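Local coordinates for protein thymine dioxygenase (Neurospora crassa, PDB 5C3Q) that probably oxidises the methyl group of thymine, as a thymine-7-hydroxylase of the 2-oxoglutarate-dependent, iron-requiring dioxygenases, at residues A68-K72 against K120-E124; P95-V100 against I112-D118; Y123-E128 against F147-N152. All blocks are in the same frame, centred on the assembly; numbering follows the deposited sequence.

Contact 1: residues A68-K72 against K120-E124; sequences AKFFK and KESYE. With EDO (1,2-ethanediol), chain I.
The last turn of helix 57-71 packs on one face of strand 121-125. Residues 68-71 are helical, with Lys72 N bonded to Ala68 O at 3.2 Å. Residues 121-124 are extended. The closest CA pair is Phe71 and Glu121, 8.1 Å apart, and no hydrogen bond joins the two segments.

Phe70 (chi1 t) and Tyr123 (chi1 t) meet obliquely, with ring centroids 4.4 Å apart and planes at 37°; Phe70 CZ lies 3.4 Å from Tyr123 CD1. Phe71 takes chi1 m and points its ring tip at the strand backbone, with Tyr123 N at the ring edge. Phe71 CE1 is 3.9 Å from Ser122 N. Phe71 CZ is 3.8 Å from Tyr123 N and 4.2 Å from Tyr123 CB.

The polar groups are satisfied elsewhere. Glu121 (chi1 p) sets its CD 3.4 Å from Phe71 CD1, while its carboxylate bonds to His195 and Tyr92 and forms a salt bridge with Lys78. Tyr123 OH bonds to Pro136 O. On the other face, Glu124 OE2 accepts a 2.8 Å hydrogen bond from O1 of a 1,2-ethanediol, probably from the crystallisation liquor, that also bonds Arg192. Glu124 itself makes a salt bridge with Arg192, a 2-oxoglutarate-binding residue.

Glu121 and Tyr123 face the helix, Ser122 and Glu124 the active-site side. This is helix-on-sheet packing on the outer face of the large sheet of the double-stranded beta-helix.

Contact 2: residues P95-V100 against I112-D118; sequences PGREKV and IRSAAPD
Residues 95-100 run extended, without regular strand pairing. Opposite them, helix 106-114 ends and the chain continues extended through 115-118. The two segments run antiparallel. Arg97 CA lies 6.1 Å from Pro117 CA, and Glu98 CA lies 6.3 Å from Ile112 CA. No hydrogen bond crosses.

From the helix, Ile112 (chi1 m) points at the other segment. Ile112 CG2 is 3.3 Å from Glu98 O and 4.0 Å from Val100 CG2. Val100 CG2 also lies 4.2 Å from Arg113 CG. Arg97 (chi1 m, chi2 t) reaches across, with CG 3.7 Å from Pro117 CG. Arg97 NH1 is 2.7 Å from Ala115 O, but the angle is too poor for a hydrogen bond. Pro95 CG touches Asp118 O at 3.1 Å, and Pro95 CB is 4.4 Å from Pro117 CB.

The contact closes a surface excursion between strands 91-93 and 121-125 that carries helix 106-114. At its inner end Asp118 bonds to Gly214 N, on strand 213-216 of the four-stranded sheet.

Contact 3: residues Y123-E128 against F147-N152; sequences YEIGRE and FKSTMN. With EDO (1,2-ethanediol), chain I.
This is strand-to-helix packing at the edge of the jelly-roll core: the first turns of helix 147-173 cover the end of strand 121-125. Residues 123-125 are extended; the chain then runs as loop to Glu128. Ile125 CA and Met151 CA are 8.1 Å apart, and Glu128 CA and Asn152 CA are 7.8 Å apart. Phe147 (chi1 t) opens the helical segment. Phe147 CE2 is 3.8 Å from Tyr123 CE2, and the rings meet obliquely, centroids 5.9 Å apart and planes at 61°. Lys148 brings CD to 4.0 Å from Glu128 OE2. One helical turn after Phe147, Met151 (chi1 m) places CB 3.7 Å from Ile125 CD1. Asn152 (chi1 m) ends the segment at a polar, partly exposed margin. Asn152 ND2 donates to Glu128 OE2 at 3.1 Å; Glu128 bends back with chi1 and chi2 both m, and its OE1 bonds to Trp137 and Asn135. One water donates to Asn152 OD1 at 2.9 Å and to Gly126 O at 3.0 Å.

In the fold
Contacts 1 and 3 share strand 121-125 and have centres about 12 Å apart. Tyr123 belongs to both, and Phe70 CB of contact 1 touches Phe147 CE1 of contact 3 at 3.6 Å. Helices 57-71 and 147-173 therefore meet over the same strand. Contact 1 is buried and has no hydrogen bond between its segments. Contact 3 is partly buried and adds a polar, water-bridged margin. Contact 2 lies at the surface, nested in the chain between the segments of contact 1. It relies on prolines, aliphatic groups and a long arginine. It meets contact 1 where Pro95 CD lies 3.2 Å from Lys120 O, but does not touch contact 3.

Contact 1: residues A68-K72 against K120-E124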
loop_
_atom_site.group_PDB
_atom_site.type_symbol
_atom_site.label_atom_id
_atom_site.label_comp_id
_atom_site.label_asym_id
_atom_site.label_seq_id
_atom_site.Cartn_x
_atom_site.Cartn_y
_atom_site.Cartn_z
ATOM N N ALA A 68 -8.430 -12.064 -9.350
ATOM C CA ALA A 68 -8.988 -11.906 -10.694
ATOM C C ALA A 68 -10.366 -12.562 -10.806
ATOM O O ALA A 68 -11.249 -12.048 -11.486
ATOM C CB ALA A 68 -8.041 -12.483 -11.739
ATOM N N LYS A 69 -10.548 -13.690 -10.126
ATOM C CA LYS A 69 -11.840 -14.378 -10.116
ATOM C C LYS A 69 -12.917 -13.580 -9.382
ATOM O O LYS A 69 -14.080 -13.601 -9.783
ATOM C CB LYS A 69 -11.704 -15.786 -9.528
ATOM C CG LYS A 69 -11.000 -16.757 -10.464
ATOM C CD LYS A 69 -10.650 -18.062 -9.773
ATOM C CE LYS A 69 -9.879 -18.986 -10.704
ATOM N NZ LYS A 69 -9.830 -20.379 -10.181
ATOM N N PHE A 70 -12.542 -12.864 -8.322
ATOM C CA PHE A 70 -13.504 -12.003 -7.635
ATOM C C PHE A 70 -13.992 -10.874 -8.534
ATOM O O PHE A 70 -15.184 -10.605 -8.598
ATOM C CB PHE A 70 -12.928 -11.392 -6.357
ATOM C CG PHE A 70 -13.837 -10.374 -5.725
ATOM C CD1 PHE A 70 -14.838 -10.767 -4.848
ATOM C CD2 PHE A 70 -13.718 -9.025 -6.039
ATOM C CE1 PHE A 70 -15.686 -9.832 -4.276
ATOM C CE2 PHE A 70 -14.565 -8.086 -5.473
ATOM C CZ PHE A 70 -15.547 -8.489 -4.588
ATOM N N PHE A 71 -13.069 -10.194 -9.207
ATOM C CA PHE A 71 -13.439 -9.020 -9.998
ATOM C C PHE A 71 -14.215 -9.389 -11.267
ATOM O O PHE A 71 -14.912 -8.545 -11.835
ATOM C CB PHE A 71 -12.210 -8.152 -10.294
ATOM C CG PHE A 71 -11.678 -7.442 -9.075
ATOM C CD1 PHE A 71 -12.413 -6.422 -8.482
ATOM C CD2 PHE A 71 -10.466 -7.807 -8.506
ATOM C CE1 PHE A 71 -11.945 -5.773 -7.354
ATOM C CE2 PHE A 71 -9.987 -7.154 -7.378
ATOM C CZ PHE A 71 -10.727 -6.138 -6.804
ATOM N N LYS A 72 -14.116 -10.651 -11.684
ATOM C CA LYS A 72 -14.935 -11.185 -12.781
ATOM C C LYS A 72 -16.400 -11.420 -12.388
ATOM O O LYS A 72 -17.233 -11.656 -13.256
ATOM C CB LYS A 72 -14.336 -12.490 -13.316
ATOM C CG LYS A 72 -13.148 -12.280 -14.240
ATOM C CD LYS A 72 -12.530 -13.603 -14.662
ATOM C CE LYS A 72 -11.570 -13.415 -15.825
ATOM N NZ LYS A 72 -11.009 -14.712 -16.290
ATOM N N LYS A 120 -10.524 2.149 -11.746
ATOM C CA LYS A 120 -10.092 1.063 -10.877
ATOM C C LYS A 120 -11.267 0.523 -10.069
ATOM O O LYS A 120 -12.293 1.180 -9.938
ATOM C CB LYS A 120 -8.991 1.553 -9.925
ATOM C CG LYS A 120 -9.459 2.546 -8.864
ATOM C CD LYS A 120 -8.343 2.913 -7.897
ATOM C CE LYS A 120 -8.849 3.816 -6.783
ATOM N NZ LYS A 120 -7.804 4.049 -5.744
ATOM N N GLU A 121 -11.114 -0.685 -9.544
ATOM C CA GLU A 121 -12.029 -1.199 -8.532
ATOM C C GLU A 121 -11.207 -1.899 -7.463
ATOM O O GLU A 121 -10.078 -2.325 -7.715
ATOM C CB GLU A 121 -13.093 -2.130 -9.137
ATOM C CG GLU A 121 -12.550 -3.259 -9.993
ATOM C CD GLU A 121 -13.635 -4.114 -10.629
ATOM O OE1 GLU A 121 -14.795 -4.108 -10.160
ATOM O OE2 GLU A 121 -13.318 -4.825 -11.603
ATOM N N SER A 122 -11.763 -1.991 -6.262
ATOM C CA SER A 122 -11.039 -2.565 -5.139
ATOM C C SER A 122 -11.948 -3.362 -4.215
ATOM O O SER A 122 -13.160 -3.153 -4.171
ATOM C CB SER A 122 -10.323 -1.467 -4.349
ATOM O OG SER A 122 -11.245 -0.577 -3.753
ATOM N N TYR A 123 -11.336 -4.291 -3.494
ATOM C CA TYR A 123 -12.016 -5.057 -2.473
ATOM C C TYR A 123 -11.088 -5.172 -1.270
ATOM O O TYR A 123 -9.966 -5.679 -1.384
ATOM C CB TYR A 123 -12.391 -6.437 -3.007
ATOM C CG TYR A 123 -13.103 -7.296 -1.992
ATOM C CD1 TYR A 123 -14.441 -7.070 -1.677
ATOM C CD2 TYR A 123 -12.440 -8.329 -1.341
ATOM C CE1 TYR A 123 -15.098 -7.854 -0.744
ATOM C CE2 TYR A 123 -13.087 -9.116 -0.408
ATOM C CZ TYR A 123 -14.414 -8.877 -0.112
ATOM O OH TYR A 123 -15.050 -9.663 0.821
ATOM N N GLU A 124 -11.563 -4.707 -0.119
ATOM C CA GLU A 124 -10.740 -4.627 1.082
ATOM C C GLU A 124 -11.167 -5.601 2.183
ATOM O O GLU A 124 -12.352 -5.731 2.508
ATOM C CB GLU A 124 -10.721 -3.191 1.583
ATOM C CG GLU A 124 -9.876 -2.306 0.676
ATOM C CD GLU A 124 -10.121 -0.829 0.867
ATOM O OE1 GLU A 124 -9.128 -0.066 0.912
ATOM O OE2 GLU A 124 -11.298 -0.425 0.953
HETATM C C1 EDO I . -12.450 2.252 -0.165
HETATM O O1 EDO I . -11.092 1.951 -0.497
HETATM C C2 EDO I . -12.978 3.369 -1.054
HETATM O O2 EDO I . -12.695 4.651 -0.487
#

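Contact 2: residues P95-V100 against I112-D118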
loop_
_atom_site.group_PDB
_atom_site.type_symbol
_atom_site.label_atom_id
_atom_site.label_comp_id
_atom_site.label_asym_id
_atom_site.label_seq_id
_atom_site.Cartn_x
_atom_site.Cartn_y
_atom_site.Cartn_z
ATOM N N PRO A 95 -14.847 3.844 -7.797
ATOM C CA PRO A 95 -15.138 5.277 -7.782
ATOM C C PRO A 95 -16.125 5.680 -8.877
ATOM O O PRO A 95 -15.961 5.286 -10.031
ATOM C CB PRO A 95 -13.768 5.923 -8.016
ATOM C CG PRO A 95 -12.969 4.887 -8.723
ATOM C CD PRO A 95 -13.470 3.560 -8.239
ATOM N N GLY A 96 -17.145 6.445 -8.499
ATOM C CA GLY A 96 -18.154 6.924 -9.441
ATOM C C GLY A 96 -17.986 8.403 -9.719
ATOM O O GLY A 96 -17.167 9.075 -9.086
ATOM N N ARG A 97 -18.760 8.906 -10.678
ATOM C CA ARG A 97 -18.761 10.329 -11.006
ATOM C C ARG A 97 -19.660 11.101 -10.048
ATOM O O ARG A 97 -20.757 10.651 -9.720
ATOM C CB ARG A 97 -19.247 10.549 -12.440
ATOM C CG ARG A 97 -18.212 10.234 -13.503
ATOM C CD ARG A 97 -18.789 10.403 -14.900
ATOM N NE ARG A 97 -17.736 10.487 -15.911
ATOM C CZ ARG A 97 -17.096 11.603 -16.261
ATOM N NH1 ARG A 97 -17.387 12.772 -15.694
ATOM N NH2 ARG A 97 -16.151 11.549 -17.195
ATOM N N GLU A 98 -19.190 12.262 -9.600
ATOM C CA GLU A 98 -20.028 13.182 -8.838
ATOM C C GLU A 98 -21.080 13.768 -9.768
ATOM O O GLU A 98 -20.806 14.018 -10.941
ATOM C CB GLU A 98 -19.200 14.319 -8.244
ATOM C CG GLU A 98 -18.195 13.890 -7.187
ATOM C CD GLU A 98 -17.578 15.077 -6.467
ATOM O OE1 GLU A 98 -17.334 16.114 -7.121
ATOM O OE2 GLU A 98 -17.338 14.974 -5.246
ATOM N N LYS A 99 -22.279 13.987 -9.241
ATOM C CA LYS A 99 -23.373 14.541 -10.027
ATOM C C LYS A 99 -23.586 16.007 -9.688
ATOM O O LYS A 99 -23.340 16.433 -8.560
ATOM C CB LYS A 99 -24.666 13.756 -9.774
ATOM C CG LYS A 99 -24.559 12.262 -10.054
ATOM C CD LYS A 99 -24.279 11.976 -11.526
ATOM C CE LYS A 99 -23.589 10.636 -11.724
ATOM N NZ LYS A 99 -22.940 10.551 -13.062
ATOM N N VAL A 100 -24.031 16.776 -10.676
ATOM C CA VAL A 100 -24.486 18.137 -10.439
ATOM C C VAL A 100 -25.908 18.040 -9.895
ATOM O O VAL A 100 -26.691 17.206 -10.345
ATOM C CB VAL A 100 -24.461 18.986 -11.727
ATOM C CG1 VAL A 100 -25.021 20.381 -11.477
ATOM C CG2 VAL A 100 -23.045 19.075 -12.276
ATOM N N ILE A 112 -16.879 19.499 -11.934
ATOM C CA ILE A 112 -17.596 18.236 -11.728
ATOM C C ILE A 112 -17.897 17.556 -13.062
ATOM O O ILE A 112 -17.671 16.359 -13.212
ATOM C CB ILE A 112 -18.908 18.441 -10.932
ATOM C CG1 ILE A 112 -18.591 18.813 -9.479
ATOM C CG2 ILE A 112 -19.769 17.183 -10.956
ATOM C CD1 ILE A 112 -19.737 19.467 -8.741
ATOM N N ARG A 113 -18.400 18.327 -14.023
ATOM C CA ARG A 113 -18.718 17.802 -15.355
ATOM C C ARG A 113 -17.486 17.264 -16.085
ATOM O O ARG A 113 -17.565 16.257 -16.790
ATOM C CB ARG A 113 -19.406 18.875 -16.207
ATOM C CG ARG A 113 -20.860 19.101 -15.833
ATOM C CD ARG A 113 -21.447 20.324 -16.519
ATOM N NE ARG A 113 -22.898 20.398 -16.335
ATOM C CZ ARG A 113 -23.642 21.491 -16.509
ATOM N NH1 ARG A 113 -24.957 21.431 -16.314
ATOM N NH2 ARG A 113 -23.090 22.645 -16.872
ATOM N N SER A 114 -16.352 17.933 -15.906
ATOM C CA SER A 114 -15.110 17.551 -16.578
ATOM C C SER A 114 -14.269 16.557 -15.769
ATOM O O SER A 114 -13.249 16.072 -16.261
ATOM C CB SER A 114 -14.281 18.800 -16.887
ATOM O OG SER A 114 -14.022 19.541 -15.706
ATOM N N ALA A 115 -14.693 16.247 -14.544
ATOM C CA ALA A 115 -13.926 15.356 -13.666
ATOM C C ALA A 115 -13.900 13.925 -14.200
ATOM O O ALA A 115 -14.906 13.420 -14.708
ATOM C CB ALA A 115 -14.490 15.377 -12.251
ATOM N N ALA A 116 -12.738 13.283 -14.080
ATOM C CA ALA A 116 -12.534 11.927 -14.569
ATOM C C ALA A 116 -12.156 11.017 -13.400
ATOM O O ALA A 116 -11.043 11.106 -12.889
ATOM C CB ALA A 116 -11.439 11.918 -15.622
ATOM N N PRO A 117 -13.081 10.144 -12.962
ATOM C CA PRO A 117 -12.758 9.275 -11.822
ATOM C C PRO A 117 -11.726 8.194 -12.157
ATOM O O PRO A 117 -11.636 7.758 -13.306
ATOM C CB PRO A 117 -14.109 8.646 -11.457
ATOM C CG PRO A 117 -14.936 8.745 -12.689
ATOM C CD PRO A 117 -14.465 9.958 -13.435
ATOM N N ASP A 118 -10.954 7.781 -11.153
ATOM C CA ASP A 118 -9.935 6.738 -11.319
ATOM C C ASP A 118 -10.549 5.477 -11.926
ATOM O O ASP A 118 -11.617 5.043 -11.506
ATOM C CB ASP A 118 -9.295 6.398 -9.970
ATOM C CG ASP A 118 -8.431 7.527 -9.420
ATOM O OD1 ASP A 118 -8.235 8.546 -10.114
ATOM O OD2 ASP A 118 -7.941 7.389 -8.280
#

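Contact 3: residues Y123-E128 against F147-N152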
loop_
_atom_site.group_PDB
_atom_site.type_symbol
_atom_site.label_atom_id
_atom_site.label_comp_id
_atom_site.label_asym_id
_atom_site.label_seq_id
_atom_site.Cartn_x
_atom_site.Cartn_y
_atom_site.Cartn_z
ATOM N N TYR A 123 -11.336 -4.291 -3.494
ATOM C CA TYR A 123 -12.016 -5.057 -2.473
ATOM C C TYR A 123 -11.088 -5.172 -1.270
ATOM O O TYR A 123 -9.966 -5.679 -1.384
ATOM C CB TYR A 123 -12.391 -6.437 -3.007
ATOM C CG TYR A 123 -13.103 -7.296 -1.992
ATOM C CD1 TYR A 123 -14.441 -7.070 -1.677
ATOM C CD2 TYR A 123 -12.440 -8.329 -1.341
ATOM C CE1 TYR A 123 -15.098 -7.854 -0.744
ATOM C CE2 TYR A 123 -13.087 -9.116 -0.408
ATOM C CZ TYR A 123 -14.414 -8.877 -0.112
ATOM O OH TYR A 123 -15.050 -9.663 0.821
ATOM N N GLU A 124 -11.563 -4.707 -0.119
ATOM C CA GLU A 124 -10.740 -4.627 1.082
ATOM C C GLU A 124 -11.167 -5.601 2.183
ATOM O O GLU A 124 -12.352 -5.731 2.508
ATOM C CB GLU A 124 -10.721 -3.191 1.583
ATOM C CG GLU A 124 -9.876 -2.306 0.676
ATOM C CD GLU A 124 -10.121 -0.829 0.867
ATOM O OE1 GLU A 124 -9.128 -0.066 0.912
ATOM O OE2 GLU A 124 -11.298 -0.425 0.953
ATOM N N ILE A 125 -10.165 -6.275 2.738
ATOM C CA ILE A 125 -10.332 -7.306 3.748
ATOM C C ILE A 125 -9.528 -6.898 4.979
ATOM O O ILE A 125 -8.349 -6.572 4.861
ATOM C CB ILE A 125 -9.795 -8.659 3.224
ATOM C CG1 ILE A 125 -10.642 -9.154 2.048
ATOM C CG2 ILE A 125 -9.767 -9.706 4.326
ATOM C CD1 ILE A 125 -9.881 -10.053 1.091
ATOM N N GLY A 126 -10.171 -6.907 6.146
ATOM C CA GLY A 126 -9.495 -6.648 7.422
ATOM C C GLY A 126 -9.280 -7.954 8.157
ATOM O O GLY A 126 -9.618 -9.018 7.637
ATOM N N ARG A 127 -8.723 -7.896 9.363
ATOM C CA ARG A 127 -8.574 -9.113 10.155
ATOM C C ARG A 127 -9.952 -9.644 10.550
ATOM O O ARG A 127 -10.852 -8.875 10.881
ATOM C CB ARG A 127 -7.680 -8.917 11.381
ATOM C CG ARG A 127 -8.200 -7.969 12.439
ATOM C CD ARG A 127 -7.343 -8.072 13.687
ATOM N NE ARG A 127 -7.671 -7.018 14.643
ATOM C CZ ARG A 127 -8.373 -7.176 15.764
ATOM N NH1 ARG A 127 -8.845 -8.363 16.126
ATOM N NH2 ARG A 127 -8.594 -6.122 16.542
ATOM N N GLU A 128 -10.088 -10.962 10.500
ATOM C CA GLU A 128 -11.367 -11.642 10.679
ATOM C C GLU A 128 -12.062 -11.370 12.004
ATOM O O GLU A 128 -13.288 -11.275 12.051
ATOM C CB GLU A 128 -11.170 -13.154 10.548
ATOM C CG GLU A 128 -11.087 -13.643 9.117
ATOM C CD GLU A 128 -12.456 -13.820 8.485
ATOM O OE1 GLU A 128 -13.129 -12.803 8.209
ATOM O OE2 GLU A 128 -12.852 -14.983 8.248
ATOM N N PHE A 147 -11.978 -18.740 -1.988
ATOM C CA PHE A 147 -11.657 -17.310 -1.944
ATOM C C PHE A 147 -11.292 -16.847 -0.538
ATOM O O PHE A 147 -10.248 -16.224 -0.343
ATOM C CB PHE A 147 -12.817 -16.457 -2.480
ATOM C CG PHE A 147 -12.529 -14.975 -2.478
ATOM C CD1 PHE A 147 -11.813 -14.393 -3.513
ATOM C CD2 PHE A 147 -12.962 -14.164 -1.430
ATOM C CE1 PHE A 147 -11.533 -13.033 -3.509
ATOM C CE2 PHE A 147 -12.688 -12.803 -1.422
ATOM C CZ PHE A 147 -11.973 -12.237 -2.463
ATOM N N LYS A 148 -12.149 -17.148 0.435
ATOM C CA LYS A 148 -11.922 -16.702 1.810
ATOM C C LYS A 148 -10.649 -17.298 2.402
ATOM O O LYS A 148 -9.833 -16.575 2.977
ATOM C CB LYS A 148 -13.107 -17.049 2.714
ATOM C CG LYS A 148 -12.911 -16.621 4.166
ATOM C CD LYS A 148 -13.845 -17.343 5.123
ATOM C CE LYS A 148 -15.167 -16.619 5.270
ATOM N NZ LYS A 148 -16.134 -17.419 6.071
ATOM N N SER A 149 -10.492 -18.612 2.269
ATOM C CA SER A 149 -9.351 -19.318 2.855
ATOM C C SER A 149 -8.023 -18.844 2.264
ATOM O O SER A 149 -7.026 -18.735 2.973
ATOM C CB SER A 149 -9.498 -20.829 2.665
ATOM O OG SER A 149 -9.668 -21.153 1.294
ATOM N N THR A 150 -8.022 -18.571 0.964
ATOM C CA THR A 150 -6.854 -18.026 0.280
ATOM C C THR A 150 -6.477 -16.649 0.832
ATOM O O THR A 150 -5.319 -16.410 1.181
ATOM C CB THR A 150 -7.110 -17.921 -1.238
ATOM O OG1 THR A 150 -7.286 -19.235 -1.783
ATOM C CG2 THR A 150 -5.953 -17.231 -1.955
ATOM N N MET A 151 -7.459 -15.754 0.910
ATOM C CA MET A 151 -7.219 -14.372 1.323
ATOM C C MET A 151 -6.872 -14.243 2.804
ATOM O O MET A 151 -6.048 -13.411 3.169
ATOM C CB MET A 151 -8.422 -13.487 0.980
ATOM C CG MET A 151 -8.646 -13.323 -0.513
ATOM S SD MET A 151 -7.189 -12.654 -1.335
ATOM C CE MET A 151 -7.504 -13.100 -3.037
ATOM N N ASN A 152 -7.496 -15.057 3.653
ATOM C CA ASN A 152 -7.140 -15.082 5.078
ATOM C C ASN A 152 -5.721 -15.602 5.303
ATOM O O ASN A 152 -4.987 -15.073 6.138
ATOM C CB ASN A 152 -8.143 -15.917 5.880
ATOM C CG ASN A 152 -9.422 -15.161 6.175
ATOM O OD1 ASN A 152 -9.458 -13.932 6.133
ATOM N ND2 ASN A 152 -10.482 -15.895 6.484
HETATM C C1 EDO I . -12.450 2.252 -0.165
HETATM O O1 EDO I . -11.092 1.951 -0.497
HETATM C C2 EDO I . -12.978 3.369 -1.054
HETATM O O2 EDO I . -12.695 4.651 -0.487
HETATM O O HOH W 1 -8.138 -11.628 7.412
#